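PDB 4D7L: peptide methionine sulfoxide reductase MsrA from Corynebacterium diphtheriae, which reduces the S-epimer of methionine sulfoxide, free or in proteins, back to methionine and so probably repairs oxidatively damaged proteins. Local coordinates for residues P141-G144 and Y145-G148. Residues are numbered along the deposited sequence; the frame is centred on the assembly and turned at random.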
loop_
_atom_site.group_PDB
_atom_site.type_symbol
_atom_site.label_atom_id
_atom_site.label_comp_id
_atom_site.label_asym_id
_atom_site.label_seq_id
_atom_site.Cartn_x
_atom_site.Cartn_y
_atom_site.Cartn_z
ATOM N N PRO A 141 3.368 -0.315 12.638
ATOM C CA PRO A 141 3.374 -1.630 11.986
ATOM C C PRO A 141 3.063 -2.772 12.963
ATOM O O PRO A 141 3.465 -3.901 12.691
ATOM C CB PRO A 141 4.800 -1.750 11.477
ATOM C CG PRO A 141 5.604 -1.050 12.601
ATOM C CD PRO A 141 4.734 0.112 13.029
ATOM N N THR A 142 2.396 -2.487 14.081
ATOM C CA THR A 142 2.141 -3.517 15.087
ATOM C C THR A 142 0.656 -3.759 15.330
ATOM O O THR A 142 0.295 -4.499 16.260
ATOM C CB THR A 142 2.764 -3.138 16.461
ATOM O OG1 THR A 142 2.032 -2.023 17.013
ATOM C CG2 THR A 142 4.276 -2.781 16.331
ATOM N N GLN A 143 -0.205 -3.158 14.513
ATOM C CA GLN A 143 -1.630 -3.143 14.835
ATOM C C GLN A 143 -2.482 -4.241 14.190
ATOM O O GLN A 143 -3.669 -4.336 14.477
ATOM C CB GLN A 143 -2.230 -1.780 14.475
ATOM C CG GLN A 143 -1.552 -0.633 15.234
ATOM C CD GLN A 143 -2.279 0.679 15.039
ATOM O OE1 GLN A 143 -3.098 0.807 14.142
ATOM N NE2 GLN A 143 -2.002 1.650 15.897
ATOM N N GLY A 144 -1.888 -5.084 13.360
ATOM C CA GLY A 144 -2.634 -6.197 12.812
ATOM C C GLY A 144 -3.634 -5.732 11.765
ATOM O O GLY A 144 -3.255 -5.082 10.797
ATOM N N TYR A 145 -4.910 -6.081 11.932
ATOM C CA TYR A 145 -5.915 -5.778 10.892
ATOM C C TYR A 145 -6.588 -4.429 11.150
ATOM O O TYR A 145 -7.811 -4.336 11.303
ATOM C CB TYR A 145 -6.962 -6.887 10.828
ATOM C CG TYR A 145 -6.397 -8.235 10.446
ATOM C CD1 TYR A 145 -5.348 -8.344 9.534
ATOM C CD2 TYR A 145 -6.877 -9.397 11.041
ATOM C CE1 TYR A 145 -4.827 -9.587 9.183
ATOM C CE2 TYR A 145 -6.357 -10.653 10.700
ATOM C CZ TYR A 145 -5.342 -10.738 9.773
ATOM O OH TYR A 145 -4.826 -11.979 9.451
ATOM N N ARG A 146 -5.764 -3.386 11.175
ATOM C CA ARG A 146 -6.184 -2.058 11.592
ATOM C C ARG A 146 -5.025 -1.107 11.352
ATOM O O ARG A 146 -3.873 -1.520 11.449
ATOM C CB ARG A 146 -6.572 -2.063 13.077
ATOM C CG ARG A 146 -6.786 -0.707 13.716
ATOM C CD ARG A 146 -7.264 -0.871 15.156
ATOM N NE ARG A 146 -6.159 -1.099 16.084
ATOM C CZ ARG A 146 -5.484 -0.132 16.696
ATOM N NH1 ARG A 146 -5.799 1.146 16.483
ATOM N NH2 ARG A 146 -4.503 -0.436 17.535
ATOM N N GLN A 147 -5.320 0.149 11.031
ATOM C CA GLN A 147 -4.324 1.206 11.176
ATOM C C GLN A 147 -5.039 2.413 11.751
ATOM O O GLN A 147 -5.909 2.969 11.097
ATOM C CB GLN A 147 -3.643 1.549 9.834
ATOM C CG GLN A 147 -2.552 2.646 9.965
ATOM C CD GLN A 147 -1.351 2.222 10.826
ATOM O OE1 GLN A 147 -0.711 3.059 11.461
ATOM N NE2 GLN A 147 -1.026 0.930 10.826
ATOM N N GLY A 148 -4.699 2.792 12.987
ATOM C CA GLY A 148 -5.391 3.874 13.663
ATOM C C GLY A 148 -6.871 3.571 13.799
ATOM O O GLY A 148 -7.246 2.504 14.273
HETATM O O HOH W 1 -4.770 -3.617 16.867
#
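Gln143 reaches over the turn that follows it and lies against Arg146. Its CB sits 3.5 Å from Arg146 O. With chi1 at -60°, CG stands beside the backbone N, and the chain beyond it runs extended. Gln143 CG passes Arg146 NH2, and Gln143 CD comes within 3.5 Å of that same NH2. The amide and guanidinium planes are 19° apart and stacked, with OE1 over the centre of one guanidinium face. Gln143 OE1 also accepts a hydrogen bond of 2.8 Å from Gly148 N, in the carbonyl plane and on a lone pair. NE2 lies near Arg146 NH2 and makes a weak bond to Asp140.

Arg146 bends at chi3, and NH1 donates to Gly148 O at 3.0 Å. At the guanidinium edge a water accepts from NE and donates to Gln143 O. Tyr145 centres an inverse gamma turn, closed by a weak bond from Arg146 N to Gly144 O. This surface turn leads from the loop after helix 128-137 into the two-stranded antiparallel sheet of 146-147 and 150-151. The guanidinium is thus held by stacking, the Gly148 carbonyl and water, and its positive charge probably polarises the side-chain C=O of Gln143 stacked on it.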